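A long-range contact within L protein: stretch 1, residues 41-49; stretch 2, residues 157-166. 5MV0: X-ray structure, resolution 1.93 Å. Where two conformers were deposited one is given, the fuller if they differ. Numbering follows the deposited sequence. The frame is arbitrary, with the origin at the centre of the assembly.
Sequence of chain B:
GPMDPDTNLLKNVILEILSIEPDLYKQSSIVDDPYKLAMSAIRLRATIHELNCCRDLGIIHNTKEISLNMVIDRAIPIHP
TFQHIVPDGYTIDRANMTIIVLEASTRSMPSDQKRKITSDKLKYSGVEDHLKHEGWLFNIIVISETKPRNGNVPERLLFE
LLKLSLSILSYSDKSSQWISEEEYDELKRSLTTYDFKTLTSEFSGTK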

ATOM      1  N   ALA B  41     -10.957  -8.594   5.925  1.00 12.12           N
ATOM      2  CA  ALA B  41     -10.543  -9.237   4.681  1.00 15.72           C
ATOM      3  C   ALA B  41     -11.718  -9.425   3.733  1.00 16.95           C
ATOM      4  O   ALA B  41     -11.598  -9.177   2.527  1.00 15.22           O
ATOM      5  N   ILE B  42     -12.867  -9.858   4.265  1.00 13.89           N
ATOM      6  CA  ILE B  42     -14.065 -10.025   3.446  1.00 13.23           C
ATOM      7  C   ILE B  42     -14.530  -8.687   2.888  1.00 12.18           C
ATOM      8  O   ILE B  42     -14.884  -8.581   1.704  1.00 13.19           O
ATOM      9  N   ARG B  43     -14.510  -7.729   3.768  1.00 12.62           N
ATOM     10  CA  ARG B  43     -14.866  -6.314   3.189  0.54 17.30           C
ATOM     11  C   ARG B  43     -13.843  -5.774   2.072  1.00 16.01           C
ATOM     12  O   ARG B  43     -14.172  -5.276   0.985  1.00 13.01           O
ATOM     13  N   LEU B  44     -12.588  -6.123   2.333  1.00 14.02           N
ATOM     14  CA  LEU B  44     -11.579  -5.713   1.354  1.00 14.75           C
ATOM     15  C   LEU B  44     -11.792  -6.409   0.013  1.00 13.10           C
ATOM     16  O   LEU B  44     -11.647  -5.795  -1.054  1.00 14.52           O
ATOM     17  N   ARG B  45     -12.137  -7.691   0.044  1.00 11.73           N
ATOM     18  CA  ARG B  45     -12.441  -8.398  -1.198  1.00 16.42           C
ATOM     19  C   ARG B  45     -13.524  -7.672  -1.998  1.00 14.88           C
ATOM     20  O   ARG B  45     -13.380  -7.446  -3.212  1.00 17.55           O
ATOM     21  N   ALA B  46     -14.609  -7.277  -1.322  1.00 14.71           N
ATOM     22  CA  ALA B  46     -15.689  -6.554  -1.988  1.00 13.12           C
ATOM     23  C   ALA B  46     -15.237  -5.173  -2.446  1.00 15.29           C
ATOM     24  O   ALA B  46     -15.643  -4.710  -3.519  1.00 13.70           O
ATOM     25  N   THR B  47     -14.408  -4.494  -1.643  1.00 12.35           N
ATOM     26  CA  THR B  47     -13.958  -3.143  -1.997  1.00 12.67           C
ATOM     27  C   THR B  47     -13.022  -3.162  -3.204  1.00 15.92           C
ATOM     28  O   THR B  47     -13.044  -2.236  -4.027  1.00 15.82           O
ATOM     29  N   ILE B  48     -12.166  -4.184  -3.306  1.00 15.04           N
ATOM     30  CA  ILE B  48     -11.312  -4.338  -4.486  1.00 17.41           C
ATOM     31  C   ILE B  48     -12.166  -4.471  -5.751  1.00 20.15           C
ATOM     32  O   ILE B  48     -11.909  -3.827  -6.783  1.00 15.89           O
ATOM     33  N   HIS B  49     -13.195  -5.313  -5.689  1.00 13.32           N
ATOM     34  CA  HIS B  49     -14.128  -5.444  -6.805  1.00 17.99           C
ATOM     35  C   HIS B  49     -14.739  -4.096  -7.189  1.00 21.37           C
ATOM     36  O   HIS B  49     -14.759  -3.732  -8.374  1.00 18.31           O
ATOM     37  N   LEU B 157      -3.939 -13.344  -4.204  1.00 17.78           N
ATOM     38  CA  LEU B 157      -4.166 -12.627  -2.949  1.00 17.17           C
ATOM     39  C   LEU B 157      -5.658 -12.443  -2.671  1.00 17.40           C
ATOM     40  O   LEU B 157      -6.093 -12.545  -1.517  1.00 17.94           O
ATOM     41  N   LEU B 158      -6.461 -12.170  -3.708  1.00 16.21           N
ATOM     42  CA  LEU B 158      -7.913 -12.168  -3.537  1.00 16.62           C
ATOM     43  C   LEU B 158      -8.400 -13.514  -3.041  1.00 16.94           C
ATOM     44  O   LEU B 158      -9.318 -13.587  -2.210  1.00 18.70           O
ATOM     45  N   PHE B 159      -7.841 -14.592  -3.594  1.00 16.43           N
ATOM     46  CA  PHE B 159      -8.180 -15.932  -3.134  1.00 15.13           C
ATOM     47  C   PHE B 159      -7.835 -16.115  -1.661  1.00 17.44           C
ATOM     48  O   PHE B 159      -8.628 -16.662  -0.891  1.00 14.86           O
ATOM     49  N   GLU B 160      -6.631 -15.692  -1.258  1.00 13.99           N
ATOM     50  CA  GLU B 160      -6.209 -15.895   0.129  1.00 15.18           C
ATOM     51  C   GLU B 160      -7.073 -15.115   1.110  1.00 13.14           C
ATOM     52  O   GLU B 160      -7.282 -15.573   2.242  1.00 13.92           O
ATOM     53  N   LEU B 161      -7.567 -13.936   0.717  1.00 12.65           N
ATOM     54  CA  LEU B 161      -8.503 -13.220   1.586  1.00 16.26           C
ATOM     55  C   LEU B 161      -9.696 -14.102   1.906  1.00 18.87           C
ATOM     56  O   LEU B 161     -10.147 -14.177   3.054  1.00 13.83           O
ATOM     57  N   LEU B 162     -10.198 -14.795   0.892  1.00 16.58           N
ATOM     58  CA  LEU B 162     -11.384 -15.632   1.044  1.00 15.74           C
ATOM     59  C   LEU B 162     -11.069 -16.910   1.821  1.00 17.74           C
ATOM     60  O   LEU B 162     -11.786 -17.269   2.760  1.00 15.96           O
ATOM     61  N   LYS B 163     -10.001 -17.615   1.440  1.00 15.37           N
ATOM     62  CA  LYS B 163      -9.695 -18.884   2.089  1.00 13.28           C
ATOM     63  C   LYS B 163      -9.290 -18.692   3.549  1.00 18.24           C
ATOM     64  O   LYS B 163      -9.705 -19.471   4.421  1.00 17.18           O
ATOM     65  N   LEU B 164      -8.464 -17.679   3.840  1.00 15.74           N
ATOM     66  CA  LEU B 164      -7.974 -17.507   5.206  1.00 13.03           C
ATOM     67  C   LEU B 164      -9.063 -16.970   6.116  1.00 16.92           C
ATOM     68  O   LEU B 164      -9.136 -17.350   7.289  1.00 17.57           O
ATOM     69  N   SER B 165      -9.916 -16.078   5.605  1.00 14.17           N
ATOM     70  CA  SER B 165     -11.017 -15.599   6.432  0.67 17.17           C
ATOM     71  C   SER B 165     -12.002 -16.728   6.740  1.00 17.03           C
ATOM     72  O   SER B 165     -12.473 -16.841   7.880  1.00 16.92           O
ATOM     73  N   LEU B 166     -12.306 -17.581   5.750  1.00 15.67           N
ATOM     74  CA  LEU B 166     -13.211 -18.709   5.993  1.00 19.23           C
ATOM     75  C   LEU B 166     -12.606 -19.724   6.954  1.00 20.58           C
ATOM     76  O   LEU B 166     -13.315 -20.298   7.789  1.00 20.49           O
TER

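Two helices that run nearly antiparallel can pack closely when a large side chain on one is received by a hollow between side chains of the other, and this pair from L protein is a compact example. The helix axes approach to 9.0 Å with 152° between their N-to-C directions.

Along the second helix, Leu157 stays out of reach, and contact begins with Leu158. Its CA-to-CB bond points sideways, but the m, m rotamer brings the end of the chain nearer, so that Leu158 CD1 lies 3.8 Å from CD1 of Ile48 (m, t) and 4.2 Å from Arg45 CG. The backbone of Leu158 also takes part: a single water donates to Leu158 O at 2.9 Å and accepts from Arg45 NE at 2.7 Å, giving the arginine a polar tie across a contact that has no direct hydrogen bond. Phe159 points away, and Glu160 is out of reach.

One turn on, Leu161 (m, t) points toward the first helix and is the knob, seated among Ala41, Leu44, Arg45 and Ile48. Its CD2 is 3.9 Å from Ala41 CB, while its CD1 approaches Ala41 O at 3.7 Å and Leu44 CD2 at 4.1 Å. At Ala41 the short side chain accompanies a close backbone approach, the CA atoms of Ala41 and Leu161 being 5.4 Å apart. Leu162 (t, p) points sideways, laying CD1 over one face of the Arg45 guanidinium, 4.2 Å from Arg45 NE; the arginine reaches it with chi1 to chi3 all t.

Lys163 and Leu164 make no contact. Ser165 (p) closes the interface, its OG 3.5 Å from Ile42 CG1, a van der Waals approach, and its CB 4.3 Å from Ala41 CB. The serine hydroxyl stays within hydrogen-bonding reach of carbonyls of its own helix.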

ATOM      1  CB  ALA B  41      -9.893 -10.582   4.998  1.00 12.63           C
ATOM      2  CB  ILE B  42     -15.160 -10.727   4.271  1.00 15.84           C
ATOM      3  CG1 ILE B  42     -14.733 -12.168   4.549  1.00 16.39           C
ATOM      4  CG2 ILE B  42     -16.542 -10.632   3.571  1.00 16.72           C
ATOM      5  CD1 ILE B  42     -15.497 -12.834   5.709  1.00 19.81           C
ATOM      6  CB  ARG B  43     -14.938  -5.289   4.321  0.54 17.05           C
ATOM      7  CG  ARG B  43     -15.324  -3.891   3.832  0.54 20.17           C
ATOM      8  CD  ARG B  43     -14.521  -2.817   4.546  0.54 24.91           C
ATOM      9  NE  ARG B  43     -13.231  -3.371   4.908  0.54 29.46           N
ATOM     10  CZ  ARG B  43     -12.156  -3.361   4.132  0.54 24.95           C
ATOM     11  NH1 ARG B  43     -12.190  -2.771   2.922  0.54 13.22           N
ATOM     12  NH2 ARG B  43     -11.057  -3.937   4.589  0.54 10.97           N
ATOM     13  CB  LEU B  44     -10.186  -6.008   1.904  1.00 10.25           C
ATOM     14  CG  LEU B  44      -8.982  -5.549   1.064  1.00 16.04           C
ATOM     15  CD1 LEU B  44      -9.009  -4.031   0.863  1.00 12.67           C
ATOM     16  CD2 LEU B  44      -7.653  -6.027   1.692  1.00 15.98           C
ATOM     17  CB  ARG B  45     -12.853  -9.824  -0.852  1.00 14.33           C
ATOM     18  CG  ARG B  45     -13.387 -10.664  -1.971  1.00 16.22           C
ATOM     19  CD  ARG B  45     -13.557 -12.097  -1.454  1.00 19.02           C
ATOM     20  NE  ARG B  45     -14.113 -12.971  -2.473  1.00 21.81           N
ATOM     21  CZ  ARG B  45     -15.415 -13.147  -2.670  1.00 24.24           C
ATOM     22  NH1 ARG B  45     -16.302 -12.510  -1.910  1.00 22.63           N
ATOM     23  NH2 ARG B  45     -15.829 -13.954  -3.632  1.00 22.86           N
ATOM     24  CB  ALA B  46     -16.899  -6.438  -1.054  1.00 14.04           C
ATOM     25  CB  THR B  47     -13.262  -2.482  -0.800  1.00 20.66           C
ATOM     26  OG1 THR B  47     -14.176  -2.384   0.295  1.00 17.68           O
ATOM     27  CG2 THR B  47     -12.816  -1.097  -1.150  1.00 27.49           C
ATOM     28  CB  ILE B  48     -10.368  -5.544  -4.298  1.00 17.62           C
ATOM     29  CG1 ILE B  48      -9.391  -5.272  -3.134  1.00 14.59           C
ATOM     30  CG2 ILE B  48      -9.618  -5.862  -5.590  1.00 15.72           C
ATOM     31  CD1 ILE B  48      -8.576  -6.499  -2.698  1.00 17.15           C
ATOM     32  CB  HIS B  49     -15.221  -6.442  -6.432  1.00 22.49           C
ATOM     33  CG  HIS B  49     -16.215  -6.695  -7.517  1.00 19.63           C
ATOM     34  ND1 HIS B  49     -15.860  -7.187  -8.755  1.00 17.93           N
ATOM     35  CD2 HIS B  49     -17.564  -6.558  -7.535  1.00 20.67           C
ATOM     36  CE1 HIS B  49     -16.947  -7.337  -9.493  1.00 22.04           C
ATOM     37  NE2 HIS B  49     -17.994  -6.968  -8.774  1.00 20.06           N
ATOM     38  CB  LEU B 157      -3.439 -11.284  -2.973  1.00 14.38           C
ATOM     39  CG  LEU B 157      -1.908 -11.350  -3.039  1.00 18.05           C
ATOM     40  CD1 LEU B 157      -1.289  -9.946  -3.024  1.00 17.02           C
ATOM     41  CD2 LEU B 157      -1.354 -12.199  -1.890  1.00 15.89           C
ATOM     42  CB  LEU B 158      -8.622 -11.839  -4.852  1.00 17.37           C
ATOM     43  CG  LEU B 158      -8.941 -10.395  -5.235  1.00 20.06           C
ATOM     44  CD1 LEU B 158      -9.924  -9.739  -4.239  1.00 18.84           C
ATOM     45  CD2 LEU B 158      -7.670  -9.604  -5.348  1.00 21.89           C
ATOM     46  CB  PHE B 159      -7.455 -16.992  -3.972  1.00 14.56           C
ATOM     47  CG  PHE B 159      -7.511 -18.358  -3.348  1.00 18.31           C
ATOM     48  CD1 PHE B 159      -8.684 -19.108  -3.413  1.00 18.20           C
ATOM     49  CD2 PHE B 159      -6.428 -18.864  -2.633  1.00 15.30           C
ATOM     50  CE1 PHE B 159      -8.763 -20.356  -2.798  1.00 17.44           C
ATOM     51  CE2 PHE B 159      -6.505 -20.109  -2.016  1.00 18.38           C
ATOM     52  CZ  PHE B 159      -7.664 -20.861  -2.106  1.00 19.82           C
ATOM     53  CB  GLU B 160      -4.737 -15.506   0.303  1.00 19.49           C
ATOM     54  CG  GLU B 160      -3.781 -16.423  -0.428  1.00 17.47           C
ATOM     55  CD  GLU B 160      -3.812 -17.852   0.100  1.00 19.98           C
ATOM     56  OE1 GLU B 160      -4.063 -18.043   1.305  1.00 22.82           O
ATOM     57  OE2 GLU B 160      -3.599 -18.791  -0.694  1.00 23.07           O
ATOM     58  CB  LEU B 161      -8.993 -11.932   0.919  1.00 13.15           C
ATOM     59  CG  LEU B 161      -8.018 -10.780   0.720  1.00 16.00           C
ATOM     60  CD1 LEU B 161      -8.791  -9.621   0.126  1.00 13.28           C
ATOM     61  CD2 LEU B 161      -7.380 -10.398   2.075  1.00 12.33           C
ATOM     62  CB  LEU B 162     -11.937 -15.950  -0.345  1.00 15.98           C
ATOM     63  CG  LEU B 162     -13.149 -16.888  -0.454  1.00 22.58           C
ATOM     64  CD1 LEU B 162     -14.395 -16.217   0.116  1.00 18.99           C
ATOM     65  CD2 LEU B 162     -13.354 -17.322  -1.919  1.00 20.21           C
ATOM     66  CB  LYS B 163      -8.578 -19.616   1.342  1.00 17.62           C
ATOM     67  CG  LYS B 163      -8.172 -20.881   2.093  1.00 25.97           C
ATOM     68  CD  LYS B 163      -7.016 -21.595   1.485  1.00 30.09           C
ATOM     69  CE  LYS B 163      -6.761 -22.880   2.252  1.00 38.11           C
ATOM     70  NZ  LYS B 163      -5.656 -23.656   1.625  1.00 37.62           N
ATOM     71  CB  LEU B 164      -6.754 -16.586   5.240  1.00 13.45           C
ATOM     72  CG  LEU B 164      -5.523 -17.134   4.506  1.00 17.18           C
ATOM     73  CD1 LEU B 164      -4.388 -16.113   4.491  1.00 15.18           C
ATOM     74  CD2 LEU B 164      -5.068 -18.467   5.120  1.00 18.14           C
ATOM     75  CB  SER B 165     -11.721 -14.419   5.759  0.67 15.18           C
ATOM     76  OG  SER B 165     -12.446 -14.825   4.618  0.67 17.09           O
ATOM     77  CB  LEU B 166     -13.579 -19.405   4.682  1.00 17.41           C
ATOM     78  CG  LEU B 166     -14.641 -18.684   3.856  1.00 24.98           C
ATOM     79  CD1 LEU B 166     -14.836 -19.385   2.517  1.00 21.66           C
ATOM     80  CD2 LEU B 166     -15.962 -18.584   4.622  1.00 22.44           C
TER
HETATM   81  O   HOH W   1     -11.877 -13.999  -3.486  1.00 19.69           O